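Local structure of aminoacyltransferase FemA (Staphylococcus aureus, 1LRZ) at residues K192-S197 and L240-F245; P202-F207 and A315-I320; K261-A266 and N285-L290. The protein catalyses the addition of glycines 2 and 3 to the pentaglycine interpeptide bridge of staphylococcal peptidoglycan, with glycyl-tRNA(Gly) as donor. All blocks are in the same frame, centred on the assembly; numbering follows the deposited sequence.

Interaction 1 (K192-S197 and L240-F245); sequences KVRFLS and LAYINF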
# COMPACT_ATOMS: atom_id res chain seq x y z
N LYS A 192 15.65 -13.12 -1.31
CA LYS A 192 14.71 -13.60 -0.29
C LYS A 192 13.98 -12.43 0.37
O LYS A 192 14.41 -11.28 0.25
CB LYS A 192 15.45 -14.43 0.76
CG LYS A 192 16.05 -15.70 0.18
CD LYS A 192 16.88 -16.52 1.17
CE LYS A 192 17.43 -17.76 0.45
NZ LYS A 192 18.30 -18.63 1.29
N VAL A 193 12.88 -12.73 1.04
CA VAL A 193 12.12 -11.68 1.72
C VAL A 193 11.84 -12.08 3.17
O VAL A 193 11.40 -13.20 3.44
CB VAL A 193 10.76 -11.43 1.00
CG1 VAL A 193 9.89 -10.46 1.81
CG2 VAL A 193 11.02 -10.86 -0.39
N ARG A 194 12.14 -11.17 4.09
CA ARG A 194 11.88 -11.41 5.50
C ARG A 194 11.16 -10.18 6.02
O ARG A 194 11.17 -9.13 5.37
CB ARG A 194 13.18 -11.65 6.29
CG ARG A 194 14.14 -10.47 6.42
CD ARG A 194 15.48 -10.99 6.95
NE ARG A 194 16.51 -9.97 7.12
CZ ARG A 194 16.57 -9.14 8.15
NH1 ARG A 194 17.54 -8.23 8.22
NH2 ARG A 194 15.66 -9.21 9.11
N PHE A 195 10.55 -10.31 7.19
CA PHE A 195 9.83 -9.20 7.76
C PHE A 195 10.59 -8.62 8.94
O PHE A 195 10.94 -9.33 9.89
CB PHE A 195 8.43 -9.65 8.18
CG PHE A 195 7.63 -10.21 7.05
CD1 PHE A 195 7.56 -11.59 6.84
CD2 PHE A 195 6.95 -9.37 6.17
CE1 PHE A 195 6.83 -12.12 5.77
CE2 PHE A 195 6.22 -9.88 5.10
CZ PHE A 195 6.16 -11.26 4.90
N LEU A 196 10.83 -7.32 8.87
CA LEU A 196 11.58 -6.59 9.88
C LEU A 196 10.78 -6.24 11.13
O LEU A 196 9.59 -5.91 11.05
CB LEU A 196 12.14 -5.30 9.27
CG LEU A 196 12.99 -5.44 8.00
CD1 LEU A 196 13.52 -4.07 7.59
CD2 LEU A 196 14.14 -6.40 8.26
N SER A 197 11.46 -6.30 12.27
CA SER A 197 10.86 -5.96 13.56
C SER A 197 11.31 -4.53 13.83
O SER A 197 12.07 -3.95 13.05
CB SER A 197 11.39 -6.86 14.68
OG SER A 197 11.41 -8.23 14.28
N LEU A 240 11.39 -7.01 3.63
CA LEU A 240 12.70 -6.60 3.15
C LEU A 240 13.20 -7.67 2.17
O LEU A 240 13.26 -8.85 2.51
CB LEU A 240 13.71 -6.49 4.30
CG LEU A 240 15.18 -6.43 3.80
CD1 LEU A 240 15.46 -5.05 3.20
CD2 LEU A 240 16.17 -6.74 4.93
N ALA A 241 13.52 -7.25 0.95
CA ALA A 241 14.06 -8.17 -0.05
C ALA A 241 15.56 -8.07 0.21
O ALA A 241 16.09 -6.96 0.40
CB ALA A 241 13.73 -7.70 -1.46
N TYR A 242 16.25 -9.20 0.20
CA TYR A 242 17.68 -9.19 0.48
C TYR A 242 18.38 -10.44 -0.05
O TYR A 242 17.74 -11.40 -0.48
CB TYR A 242 17.88 -9.13 1.99
CG TYR A 242 17.46 -10.42 2.66
CD1 TYR A 242 18.38 -11.45 2.88
CD2 TYR A 242 16.12 -10.65 2.99
CE1 TYR A 242 17.98 -12.67 3.41
CE2 TYR A 242 15.71 -11.88 3.52
CZ TYR A 242 16.65 -12.88 3.73
OH TYR A 242 16.25 -14.10 4.25
N ILE A 243 19.70 -10.41 0.01
CA ILE A 243 20.49 -11.55 -0.41
C ILE A 243 21.38 -11.93 0.76
O ILE A 243 22.04 -11.07 1.34
CB ILE A 243 21.41 -11.20 -1.59
CG1 ILE A 243 20.57 -10.82 -2.82
CG2 ILE A 243 22.32 -12.39 -1.89
CD1 ILE A 243 21.40 -10.36 -4.01
N ASN A 244 21.37 -13.22 1.09
CA ASN A 244 22.23 -13.78 2.14
C ASN A 244 23.31 -14.42 1.28
O ASN A 244 23.06 -15.44 0.63
CB ASN A 244 21.47 -14.85 2.93
CG ASN A 244 22.34 -15.52 3.98
OD1 ASN A 244 21.90 -15.74 5.12
ND2 ASN A 244 23.57 -15.86 3.61
N PHE A 245 24.50 -13.84 1.26
CA PHE A 245 25.53 -14.39 0.39
C PHE A 245 25.99 -15.81 0.66
O PHE A 245 26.20 -16.56 -0.29
CB PHE A 245 26.70 -13.41 0.29
CG PHE A 245 26.35 -12.17 -0.50
CD1 PHE A 245 26.26 -10.93 0.12
CD2 PHE A 245 26.04 -12.27 -1.86
CE1 PHE A 245 25.85 -9.80 -0.59
CE2 PHE A 245 25.63 -11.14 -2.58
CZ PHE A 245 25.54 -9.90 -1.94

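Interaction 2 (P202-F207 and A315-I320); sequences PIFRSF and AGFFFI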
# COMPACT_ATOMS: atom_id res chain seq x y z
N PRO A 202 15.62 0.66 11.10
CA PRO A 202 16.56 1.53 10.37
C PRO A 202 16.98 0.99 9.00
O PRO A 202 17.37 1.77 8.12
CB PRO A 202 17.74 1.68 11.35
CG PRO A 202 17.62 0.47 12.25
CD PRO A 202 16.13 0.35 12.45
N ILE A 203 16.91 -0.33 8.81
CA ILE A 203 17.24 -0.92 7.51
C ILE A 203 16.22 -0.39 6.51
O ILE A 203 16.57 0.04 5.41
CB ILE A 203 17.15 -2.46 7.51
CG1 ILE A 203 18.17 -3.07 8.47
CG2 ILE A 203 17.38 -2.99 6.09
CD1 ILE A 203 18.18 -4.59 8.46
N PHE A 204 14.95 -0.42 6.90
CA PHE A 204 13.87 0.08 6.05
C PHE A 204 14.08 1.56 5.80
O PHE A 204 13.94 2.05 4.67
CB PHE A 204 12.50 -0.13 6.73
CG PHE A 204 11.41 0.72 6.15
CD1 PHE A 204 10.85 0.42 4.91
CD2 PHE A 204 10.97 1.86 6.83
CE1 PHE A 204 9.86 1.24 4.35
CE2 PHE A 204 9.99 2.70 6.28
CZ PHE A 204 9.43 2.39 5.03
N ARG A 205 14.42 2.28 6.87
CA ARG A 205 14.65 3.72 6.81
C ARG A 205 15.76 4.09 5.83
O ARG A 205 15.71 5.16 5.22
CB ARG A 205 15.00 4.23 8.20
CG ARG A 205 13.88 4.06 9.22
CD ARG A 205 13.27 5.40 9.58
NE ARG A 205 12.82 6.13 8.41
CZ ARG A 205 12.46 7.41 8.42
NH1 ARG A 205 12.50 8.11 9.54
NH2 ARG A 205 12.02 8.00 7.31
N SER A 206 16.75 3.22 5.68
CA SER A 206 17.86 3.50 4.78
C SER A 206 17.39 3.65 3.33
O SER A 206 18.02 4.35 2.54
CB SER A 206 18.91 2.39 4.85
OG SER A 206 18.45 1.23 4.18
N PHE A 207 16.28 3.00 2.98
CA PHE A 207 15.75 3.08 1.62
C PHE A 207 14.91 4.33 1.35
O PHE A 207 14.67 4.68 0.20
CB PHE A 207 14.89 1.86 1.29
CG PHE A 207 15.65 0.58 1.24
CD1 PHE A 207 15.70 -0.25 2.35
CD2 PHE A 207 16.36 0.21 0.10
CE1 PHE A 207 16.43 -1.44 2.33
CE2 PHE A 207 17.10 -0.97 0.07
CZ PHE A 207 17.14 -1.79 1.19
N ALA A 315 12.69 -2.55 0.23
CA ALA A 315 11.83 -2.72 1.39
C ALA A 315 10.54 -1.94 1.22
O ALA A 315 10.47 -0.98 0.44
CB ALA A 315 12.55 -2.27 2.67
N GLY A 316 9.51 -2.36 1.96
CA GLY A 316 8.23 -1.70 1.89
C GLY A 316 7.56 -1.71 3.25
O GLY A 316 7.85 -2.56 4.10
N PHE A 317 6.67 -0.74 3.45
CA PHE A 317 5.93 -0.61 4.70
C PHE A 317 4.47 -0.85 4.30
O PHE A 317 3.89 -0.07 3.53
CB PHE A 317 6.09 0.80 5.25
CG PHE A 317 5.84 0.91 6.72
CD1 PHE A 317 6.82 0.55 7.64
CD2 PHE A 317 4.63 1.40 7.19
CE1 PHE A 317 6.60 0.67 9.00
CE2 PHE A 317 4.40 1.53 8.56
CZ PHE A 317 5.40 1.16 9.47
N PHE A 318 3.87 -1.93 4.81
CA PHE A 318 2.52 -2.30 4.43
C PHE A 318 1.49 -2.35 5.55
O PHE A 318 1.77 -2.85 6.64
CB PHE A 318 2.51 -3.68 3.77
CG PHE A 318 3.12 -3.73 2.40
CD1 PHE A 318 4.50 -3.70 2.23
CD2 PHE A 318 2.30 -3.83 1.27
CE1 PHE A 318 5.07 -3.76 0.96
CE2 PHE A 318 2.85 -3.89 -0.01
CZ PHE A 318 4.24 -3.86 -0.17
N PHE A 319 0.29 -1.85 5.26
CA PHE A 319 -0.82 -1.92 6.22
C PHE A 319 -1.73 -3.06 5.75
O PHE A 319 -2.02 -3.19 4.55
CB PHE A 319 -1.57 -0.59 6.26
CG PHE A 319 -0.74 0.54 6.80
CD1 PHE A 319 -0.73 1.78 6.17
CD2 PHE A 319 0.09 0.34 7.91
CE1 PHE A 319 0.09 2.81 6.64
CE2 PHE A 319 0.91 1.38 8.39
CZ PHE A 319 0.91 2.61 7.75
N ILE A 320 -2.16 -3.89 6.70
CA ILE A 320 -2.97 -5.04 6.36
C ILE A 320 -4.28 -5.07 7.14
O ILE A 320 -4.28 -5.15 8.37
CB ILE A 320 -2.20 -6.37 6.64
CG1 ILE A 320 -0.90 -6.40 5.82
CG2 ILE A 320 -3.06 -7.57 6.31
CD1 ILE A 320 0.23 -5.62 6.44

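Interaction 3 (K261-A266 and N285-L290); sequences KDLNKA and NLQQQL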
# COMPACT_ATOMS: atom_id res chain seq x y z
N LYS A 261 28.70 -32.27 -13.74
CA LYS A 261 28.35 -33.66 -13.96
C LYS A 261 27.76 -33.83 -15.36
O LYS A 261 28.08 -34.79 -16.07
CB LYS A 261 27.34 -34.14 -12.91
CG LYS A 261 26.98 -35.60 -13.04
CD LYS A 261 26.05 -36.05 -11.92
CE LYS A 261 25.66 -37.51 -12.07
NZ LYS A 261 24.74 -37.96 -10.99
N ASP A 262 26.89 -32.91 -15.76
CA ASP A 262 26.30 -32.99 -17.09
C ASP A 262 27.36 -32.75 -18.15
O ASP A 262 27.35 -33.39 -19.20
CB ASP A 262 25.15 -31.98 -17.24
CG ASP A 262 23.93 -32.37 -16.44
OD1 ASP A 262 23.55 -33.57 -16.47
OD2 ASP A 262 23.33 -31.49 -15.78
N LEU A 263 28.27 -31.82 -17.87
CA LEU A 263 29.34 -31.51 -18.81
C LEU A 263 30.17 -32.75 -19.09
O LEU A 263 30.51 -33.03 -20.24
CB LEU A 263 30.25 -30.41 -18.26
CG LEU A 263 31.42 -30.07 -19.18
CD1 LEU A 263 30.90 -29.62 -20.55
CD2 LEU A 263 32.27 -28.98 -18.55
N ASN A 264 30.52 -33.49 -18.04
CA ASN A 264 31.32 -34.68 -18.22
C ASN A 264 30.57 -35.74 -19.02
O ASN A 264 31.19 -36.47 -19.79
CB ASN A 264 31.78 -35.22 -16.86
CG ASN A 264 32.80 -34.30 -16.19
OD1 ASN A 264 33.76 -33.85 -16.82
ND2 ASN A 264 32.60 -34.02 -14.91
N LYS A 265 29.26 -35.82 -18.86
CA LYS A 265 28.48 -36.77 -19.64
C LYS A 265 28.67 -36.36 -21.10
O LYS A 265 28.93 -37.18 -21.97
CB LYS A 265 26.98 -36.68 -19.32
CG LYS A 265 26.58 -37.15 -17.93
CD LYS A 265 25.08 -36.94 -17.72
CE LYS A 265 24.65 -37.26 -16.29
NZ LYS A 265 23.23 -36.85 -16.03
N ALA A 266 28.54 -35.06 -21.35
CA ALA A 266 28.68 -34.50 -22.68
C ALA A 266 30.03 -34.83 -23.30
O ALA A 266 30.12 -35.20 -24.47
CB ALA A 266 28.48 -32.98 -22.64
N ASN A 285 26.86 -25.52 -24.79
CA ASN A 285 25.73 -25.01 -24.02
C ASN A 285 26.07 -25.03 -22.52
O ASN A 285 25.92 -24.03 -21.81
CB ASN A 285 24.49 -25.89 -24.30
CG ASN A 285 23.39 -25.70 -23.27
OD1 ASN A 285 22.54 -24.79 -23.37
ND2 ASN A 285 23.39 -26.55 -22.26
N LEU A 286 26.56 -26.18 -22.05
CA LEU A 286 26.93 -26.34 -20.64
C LEU A 286 28.12 -25.48 -20.21
O LEU A 286 28.11 -24.89 -19.13
CB LEU A 286 27.20 -27.82 -20.35
CG LEU A 286 25.99 -28.75 -20.46
CD1 LEU A 286 26.42 -30.20 -20.28
CD2 LEU A 286 24.96 -28.39 -19.42
N GLN A 287 29.14 -25.40 -21.06
CA GLN A 287 30.32 -24.62 -20.73
C GLN A 287 29.93 -23.16 -20.53
O GLN A 287 30.42 -22.49 -19.62
CB GLN A 287 31.36 -24.71 -21.85
CG GLN A 287 32.68 -24.06 -21.48
CD GLN A 287 33.24 -24.60 -20.17
OE1 GLN A 287 33.38 -23.87 -19.18
NE2 GLN A 287 33.54 -25.89 -20.15
N GLN A 288 29.04 -22.67 -21.39
CA GLN A 288 28.59 -21.29 -21.29
C GLN A 288 27.88 -21.04 -19.96
O GLN A 288 28.10 -20.01 -19.31
CB GLN A 288 27.65 -20.98 -22.46
CG GLN A 288 27.44 -19.50 -22.71
CD GLN A 288 26.71 -19.25 -24.02
OE1 GLN A 288 26.94 -18.23 -24.68
NE2 GLN A 288 25.81 -20.16 -24.40
N GLN A 289 27.04 -21.99 -19.54
CA GLN A 289 26.33 -21.86 -18.27
C GLN A 289 27.33 -21.90 -17.11
O GLN A 289 27.17 -21.20 -16.12
CB GLN A 289 25.32 -22.98 -18.10
CG GLN A 289 24.19 -22.97 -19.11
CD GLN A 289 23.27 -24.16 -18.93
OE1 GLN A 289 22.58 -24.27 -17.92
NE2 GLN A 289 23.27 -25.06 -19.90
N LEU A 290 28.36 -22.73 -17.24
CA LEU A 290 29.37 -22.82 -16.19
C LEU A 290 30.08 -21.48 -16.04
O LEU A 290 30.33 -21.03 -14.93
CB LEU A 290 30.39 -23.93 -16.50
CG LEU A 290 29.93 -25.34 -16.12
CD1 LEU A 290 30.82 -26.38 -16.80
CD2 LEU A 290 29.97 -25.52 -14.60

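Interaction 1 (K192-S197 and L240-F245)
The carbonyl oxygen of Lys192 is met twice from strand 240-244: Tyr242 N bonds to Lys192 O at 2.8 Å, and the C-H of Ala241 CA comes to the same Lys192 O at 3.1 Å. This is an antiparallel ladder that adds strand 192-195 as the edge of a GNAT-like mixed sheet. Lys192 with Tyr242 and Arg194 with Leu240 are hydrogen-bonded pairs; Val193 and Ala241 form the non-hydrogen-bonded pair between them. Nearly straight at 173°, the bond from Lys192 N to Tyr242 O completes the first pair. With chi1 at 69°, CG of Tyr242 sits between its own backbone N and carbonyl carbon, and the ring is sandwiched: Lys192 CA lies over one face, Arg194 NE over the opposite face. Lys192 CB is 3.6 Å from Tyr242 CZ, while Arg194 CD is 3.6 Å from Tyr242 CE2. Arg194 CZ stands 5.6 Å from the centroid of the Tyr242 ring, so any cation-pi attraction is weak; the two planes are 71° apart. The charges find partners elsewhere, Arg194 at Glu310 and Glu200, Lys192 at Glu247. Leu240 CD2 covers one guanidinium face, 3.9 Å from Arg194 NH1, and also touches Leu196 CD2.

Interaction 2 (P202-F207 and A315-I320)
Phe204 and Phe317 both hold CG anti to the backbone N, with chi1 at 161° and -158°, and the rings beyond then meet between helix and strand. The two side chains cross at about a right angle. Their rings meet obliquely, with centroids 5.4 Å apart. Toward Phe317 it is the outer end of the Phe204 ring that touches: Phe204 CZ reaches Phe317 CB at 3.7 Å, and Phe317 CD1 sits over one face of the Phe204 ring, displaced toward its rim. Phe204 CE1 also lies 3.9 Å from Gly316 C, so the ring rests on the strand backbone as well as on a side chain.

Ala315 is the second meeting point. Its methyl comes to the edge of the Phe204 ring, near the ring plane, with Ala315 CB 3.9 Å from Phe204 CD1. The same methyl meets the second phenylalanine of the helix, Ala315 CB to Phe207 CD1 being 3.8 Å. Ala315 N stands above the centre of the Phe207 ring, on one of its faces. No hydrogen bond joins the two segments; this is hydrophobic packing of a short helix against a sheet of the GNAT-like fold.

Tyr225, on helix 222-232, meets both Phe204 and Phe317 edge-to-face and closes the aromatic cluster. The axis of helix 202-207 runs 8.2 Å from that of strand 315-320 and at 108° to it. Phe207 reaches across to Leu240 on the adjacent strand 236-244, Phe317 packs on Val236 and Val238 of that strand, and Phe318 turns to the other face of the sheet, where helix 341-355 receives it.

Interaction 3 (K261-A266 and N285-L290)
Leu263 and Leu286 are the closest pair of residues by CA position where two long helices, 245-272 and 277-307, run antiparallel as a helical hairpin, the coiled-coil arm of FemA. Their axes here pass 9.7 Å apart, with 153° between the N-to-C directions.

The contact across the hairpin is carried by van der Waals packing. The Leu263 and Leu286 side chains run past one another, pointing opposite ways. The CD1 methyl of Leu286 is pressed against the facing backbone, 3.4 Å from Leu263 N and 3.5 Å from Asp262 C, and it also touches Asp262 CB at 3.7 Å. Ala266 CB, one turn further along, lies 4.2 Å from Leu286 CD1, so this methyl sits among Asp262, the backbone of Leu263 and Ala266. Of the two methyls of Leu263, CD1 meets Leu286 CB, whereas CD2 meets Leu290 CD1, the two side chains crossing at a slant. The Leu263 CD2 to Leu290 CD1 distance of 3.5 Å is tighter than usual carbon contact. Leu259, a turn before Leu263, continues the apolar seam by packing on both Leu286 and Leu290.

The polar contacts are of another kind: Asp262 OD1 forms a weak salt bridge with Lys265 NZ, 3.3 Å away within its own helix, and the backbone oxygen of Leu290 receives a hydrogen bond from Arg256 NH1 of the other helix.

With no hydrogen bond between the two segments, their cohesion rests on the packing of Leu263, Leu286 and Leu290, with Asp262 CB and Ala266 CB, and on the fit of methyl groups against backbone.

How the interactions relate
Interactions 1 and 2 lie side by side, with centres 11 Å apart, and touch: Ile203 packs on Arg194 and Leu196, and Phe207 on Leu240. Strands 236-244 and 310-320 are neighbours in one sheet, which interaction 1 extends to its edge and interaction 2 covers with a helix. Interaction 3 is far off, its centre about 32 Å from that of interaction 1 and 42 Å from that of interaction 2. Along the chain, strand 236-244 leads straight into helix 245-272, and helix 277-307 returns into strand 310-320. The hairpin is thus an insertion between two adjacent strands, an arm projecting from the GNAT-like domain.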